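Local structure of hyaluronoglucosaminidase (Apis mellifera, 1FCQ) at residues A[45-49]-A[50-54]; A[87-90]-A[91-94]. The protein probably hydrolyses hyaluronan as a family 56 glycosidase with a TIM-barrel fold, and is a major allergen of bee venom. One frame throughout, in Å; residues are numbered along the deposited sequence.

Interaction 1. Residues A[45-49]-A[50-54]; sequences KFRGE and EIAIL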
loop_
_atom_site.group_PDB
_atom_site.type_symbol
_atom_site.label_atom_id
_atom_site.label_comp_id
_atom_site.label_asym_id
_atom_site.label_seq_id
_atom_site.Cartn_x
_atom_site.Cartn_y
_atom_site.Cartn_z
ATOM N N LYS A 45 -4.504 17.217 -9.982
ATOM C CA LYS A 45 -5.170 17.074 -8.687
ATOM C C LYS A 45 -4.633 15.817 -8.008
ATOM O O LYS A 45 -4.243 14.866 -8.697
ATOM C CB LYS A 45 -6.690 17.053 -8.852
ATOM C CG LYS A 45 -7.256 18.463 -9.061
ATOM C CD LYS A 45 -8.780 18.418 -9.058
ATOM C CE LYS A 45 -9.395 19.802 -9.162
ATOM N NZ LYS A 45 -10.886 19.719 -9.212
ATOM N N PHE A 46 -4.641 15.797 -6.679
ATOM C CA PHE A 46 -4.111 14.607 -5.994
ATOM C C PHE A 46 -5.048 13.411 -6.217
ATOM O O PHE A 46 -4.581 12.292 -6.412
ATOM C CB PHE A 46 -3.902 14.847 -4.499
ATOM C CG PHE A 46 -3.111 13.772 -3.796
ATOM C CD1 PHE A 46 -1.910 13.308 -4.323
ATOM C CD2 PHE A 46 -3.578 13.236 -2.610
ATOM C CE1 PHE A 46 -1.186 12.320 -3.677
ATOM C CE2 PHE A 46 -2.855 12.249 -1.962
ATOM C CZ PHE A 46 -1.662 11.790 -2.484
ATOM N N ARG A 47 -6.346 13.680 -6.110
ATOM C CA ARG A 47 -7.322 12.610 -6.303
ATOM C C ARG A 47 -8.147 12.955 -7.539
ATOM O O ARG A 47 -8.750 14.034 -7.534
ATOM C CB ARG A 47 -8.238 12.450 -5.090
ATOM C CG ARG A 47 -7.457 12.029 -3.854
ATOM C CD ARG A 47 -8.316 11.868 -2.603
ATOM N NE ARG A 47 -7.402 11.423 -1.555
ATOM C CZ ARG A 47 -6.661 12.225 -0.801
ATOM N NH1 ARG A 47 -5.849 11.642 0.067
ATOM N NH2 ARG A 47 -6.780 13.551 -0.924
ATOM N N GLY A 48 -8.165 12.058 -8.516
ATOM C CA GLY A 48 -8.909 12.372 -9.732
ATOM C C GLY A 48 -9.271 11.113 -10.493
ATOM O O GLY A 48 -9.254 10.031 -9.907
ATOM N N GLU A 49 -9.525 11.246 -11.792
ATOM C CA GLU A 49 -9.959 10.110 -12.585
ATOM C C GLU A 49 -8.931 9.016 -12.819
ATOM O O GLU A 49 -9.356 7.897 -13.125
ATOM C CB GLU A 49 -10.564 10.566 -13.919
ATOM C CG GLU A 49 -9.591 11.020 -14.962
ATOM C CD GLU A 49 -8.768 12.268 -14.716
ATOM O OE1 GLU A 49 -9.007 13.058 -13.788
ATOM O OE2 GLU A 49 -7.849 12.452 -15.542
ATOM N N GLU A 50 -7.644 9.286 -12.693
ATOM C CA GLU A 50 -6.627 8.265 -12.911
ATOM C C GLU A 50 -6.325 7.488 -11.632
ATOM O O GLU A 50 -6.213 6.267 -11.704
ATOM C CB GLU A 50 -5.311 8.891 -13.395
ATOM C CG GLU A 50 -5.457 9.572 -14.743
ATOM C CD GLU A 50 -5.848 8.627 -15.860
ATOM O OE1 GLU A 50 -6.455 9.135 -16.831
ATOM O OE2 GLU A 50 -5.568 7.426 -15.849
ATOM N N ILE A 51 -6.193 8.204 -10.521
ATOM C CA ILE A 51 -5.850 7.535 -9.258
ATOM C C ILE A 51 -6.271 8.354 -8.050
ATOM O O ILE A 51 -6.322 9.589 -8.077
ATOM C CB ILE A 51 -4.334 7.217 -9.215
ATOM C CG1 ILE A 51 -3.946 6.406 -7.973
ATOM C CG2 ILE A 51 -3.522 8.510 -9.279
ATOM C CD1 ILE A 51 -2.598 5.700 -8.100
ATOM N N ALA A 52 -6.597 7.659 -6.948
ATOM C CA ALA A 52 -6.935 8.294 -5.686
ATOM C C ALA A 52 -6.531 7.355 -4.542
ATOM O O ALA A 52 -6.897 6.177 -4.572
ATOM C CB ALA A 52 -8.414 8.641 -5.557
ATOM N N ILE A 53 -5.732 7.863 -3.614
ATOM C CA ILE A 53 -5.330 7.074 -2.449
ATOM C C ILE A 53 -6.072 7.616 -1.231
ATOM O O ILE A 53 -6.256 8.816 -1.036
ATOM C CB ILE A 53 -3.825 7.011 -2.219
ATOM C CG1 ILE A 53 -3.419 6.106 -1.038
ATOM C CG2 ILE A 53 -3.267 8.410 -1.936
ATOM C CD1 ILE A 53 -1.962 5.670 -1.155
ATOM N N LEU A 54 -6.574 6.688 -0.405
ATOM C CA LEU A 54 -7.285 7.075 0.808
ATOM C C LEU A 54 -6.409 6.737 2.011
ATOM O O LEU A 54 -6.089 5.565 2.216
ATOM C CB LEU A 54 -8.618 6.320 0.941
ATOM C CG LEU A 54 -9.595 6.574 -0.213
ATOM C CD1 LEU A 54 -10.834 5.723 0.020
ATOM C CD2 LEU A 54 -9.960 8.047 -0.313
HETATM O O HOH W 1 -4.312 10.400 -4.453
#
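From R47 to A52 the chain doubles back, bringing their CA atoms to 4.4 Å, and G48 N donates to I51 O over 3.1 Å. This turn leads into strand 51-55, which pairs through A52 and L54 with strand 107-111. Away from strand 107-111, the R47 side chain bonds to the strand's backbone, and F46 and I53 touch N16 of strand 12-16. The R47 chain, extended from CG to NE, passes over A52, with R47 CB 3.8 Å from A52 CB, and the guanidinium then meets I53 O side-on. R47 NE (2.9 Å) and R47 NH1 (3.1 Å) both donate to I53 O, which lies close to the guanidinium plane while the two nitrogens come from opposite faces of the carbonyl plane. F46, its CG anti to the backbone N (chi1 -168°), sets the rim of its ring at CD2 against one guanidinium face, and its CZ lies 3.8 Å from I53 CG2. A water over the centre of the F46 ring donates to F46 O at 2.7 Å and accepts from I53 N at 3.0 Å. I53 N and I53 O, both in a buried residue, are thus met by a water and by the R47 side chain, and the two-nitrogen grip, with F46 at its face, should restrict rotation of the guanidinium.

Interaction 2. Residues A[87-90]-A[91-94]; sequences HLQV and FRDH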
loop_
_atom_site.group_PDB
_atom_site.type_symbol
_atom_site.label_atom_id
_atom_site.label_comp_id
_atom_site.label_asym_id
_atom_site.label_seq_id
_atom_site.Cartn_x
_atom_site.Cartn_y
_atom_site.Cartn_z
ATOM N N HIS A 87 -16.914 2.008 11.915
ATOM C CA HIS A 87 -15.871 2.096 10.886
ATOM C C HIS A 87 -16.456 2.260 9.492
ATOM O O HIS A 87 -16.009 3.143 8.728
ATOM C CB HIS A 87 -14.990 0.844 10.948
ATOM C CG HIS A 87 -14.109 0.749 9.736
ATOM N ND1 HIS A 87 -14.191 -0.200 8.741
ATOM C CD2 HIS A 87 -13.133 1.607 9.374
ATOM C CE1 HIS A 87 -13.266 0.085 7.849
ATOM N NE2 HIS A 87 -12.595 1.170 8.195
ATOM N N LEU A 88 -17.441 1.435 9.124
ATOM C CA LEU A 88 -17.988 1.537 7.768
ATOM C C LEU A 88 -18.707 2.855 7.509
ATOM O O LEU A 88 -18.656 3.373 6.382
ATOM C CB LEU A 88 -18.922 0.354 7.458
ATOM C CG LEU A 88 -18.206 -0.998 7.483
ATOM C CD1 LEU A 88 -19.191 -2.152 7.340
ATOM C CD2 LEU A 88 -17.138 -1.041 6.390
ATOM N N GLN A 89 -19.354 3.407 8.527
ATOM C CA GLN A 89 -20.019 4.702 8.363
ATOM C C GLN A 89 -18.999 5.813 8.124
ATOM O O GLN A 89 -19.163 6.661 7.242
ATOM C CB GLN A 89 -20.909 5.010 9.558
ATOM C CG GLN A 89 -22.111 4.080 9.681
ATOM C CD GLN A 89 -23.283 4.785 10.342
ATOM O OE1 GLN A 89 -23.879 5.674 9.731
ATOM N NE2 GLN A 89 -23.600 4.394 11.569
ATOM N N VAL A 90 -17.915 5.793 8.901
ATOM C CA VAL A 90 -16.878 6.805 8.722
ATOM C C VAL A 90 -16.208 6.603 7.366
ATOM O O VAL A 90 -15.976 7.555 6.630
ATOM C CB VAL A 90 -15.845 6.790 9.845
ATOM C CG1 VAL A 90 -14.762 7.842 9.606
ATOM C CG2 VAL A 90 -16.520 7.059 11.195
ATOM N N PHE A 91 -15.917 5.347 7.016
ATOM C CA PHE A 91 -15.287 5.041 5.740
ATOM C C PHE A 91 -16.127 5.564 4.580
ATOM O O PHE A 91 -15.579 6.163 3.659
ATOM C CB PHE A 91 -15.093 3.527 5.546
ATOM C CG PHE A 91 -14.475 3.197 4.208
ATOM C CD1 PHE A 91 -13.128 3.434 3.985
ATOM C CD2 PHE A 91 -15.245 2.678 3.188
ATOM C CE1 PHE A 91 -12.555 3.132 2.764
ATOM C CE2 PHE A 91 -14.674 2.352 1.975
ATOM C CZ PHE A 91 -13.328 2.589 1.753
ATOM N N ARG A 92 -17.434 5.308 4.636
ATOM C CA ARG A 92 -18.288 5.807 3.562
ATOM C C ARG A 92 -18.142 7.316 3.400
ATOM O O ARG A 92 -17.972 7.823 2.296
ATOM C CB ARG A 92 -19.761 5.463 3.803
ATOM C CG ARG A 92 -20.595 6.013 2.639
ATOM C CD ARG A 92 -21.844 6.734 3.101
ATOM N NE ARG A 92 -21.681 7.126 4.500
ATOM C CZ ARG A 92 -22.712 7.382 5.285
ATOM N NH1 ARG A 92 -23.961 7.327 4.851
ATOM N NH2 ARG A 92 -22.408 7.697 6.527
ATOM N N ASP A 93 -18.222 8.053 4.513
ATOM C CA ASP A 93 -18.086 9.512 4.428
ATOM C C ASP A 93 -16.729 9.941 3.901
ATOM O O ASP A 93 -16.640 10.859 3.094
ATOM C CB ASP A 93 -18.337 10.147 5.793
ATOM C CG ASP A 93 -19.811 10.122 6.156
ATOM O OD1 ASP A 93 -20.650 9.651 5.373
ATOM O OD2 ASP A 93 -20.093 10.580 7.281
ATOM N N HIS A 94 -15.659 9.270 4.328
ATOM C CA HIS A 94 -14.324 9.609 3.837
ATOM C C HIS A 94 -14.232 9.360 2.331
ATOM O O HIS A 94 -13.726 10.193 1.580
ATOM C CB HIS A 94 -13.231 8.813 4.545
ATOM C CG HIS A 94 -12.778 9.269 5.889
ATOM N ND1 HIS A 94 -12.916 10.580 6.297
ATOM C CD2 HIS A 94 -12.172 8.629 6.926
ATOM C CE1 HIS A 94 -12.437 10.713 7.517
ATOM N NE2 HIS A 94 -11.977 9.545 7.924
#
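V90, F91 and Q89 carry most of this contact, which is one stretch of alpha-helix, within helix 84-98 on the outside of the barrel. Its frame is the regular i to i+4 pattern: F91 N donates to H87 O at 2.8 Å and H94 N to V90 O at 2.9 Å. V90 lies alongside H94, the residue one turn on, and both side chains point the same way. Having CG1 anti to the backbone N (chi1 179°) turns that methyl toward the imidazole, where it forms a CH-pi contact over one face of the ring. F91 stays close at its root, its CB 3.3 Å from H87 O, while the end of the side chain leads away; the F91 side chain touches P57 in a loop and T168 of helix 146-175. Q89 works chiefly through its main-chain oxygen, Q89 O, which takes the helical bond from D93 N at 3.2 Å. The R92 chain, bent at chi2 and chi3, returns its guanidinium beside that same oxygen, and R92 NH2 adds a weak bond to Q89 O at 3.5 Å. The bent chain also places R92 NE 2.9 Å from D93 OD1, closing a salt bridge between adjacent residues.

Strand 51-55, helix 84-98 and the parallel strand 107-111 make a beta-alpha-beta crossover of the barrel, so interactions 1 and 2 sample its first strand and its helix in turn. Their centres are about 18 Å apart, yet they touch where L54 CD1 meets F91 CE1 at 4.1 Å, apolar packing between strand and helix; Q98, on the same helix, reaches both L54 and R47. Interaction 1 runs from a partly exposed loop to buried strand residues, and a charged side chain and a water serve the backbone there. In interaction 2 the backbone bonds mainly to itself, with a weak addition from R92; D93 is exposed and R92 partly so, whereas H87 and F91 are buried.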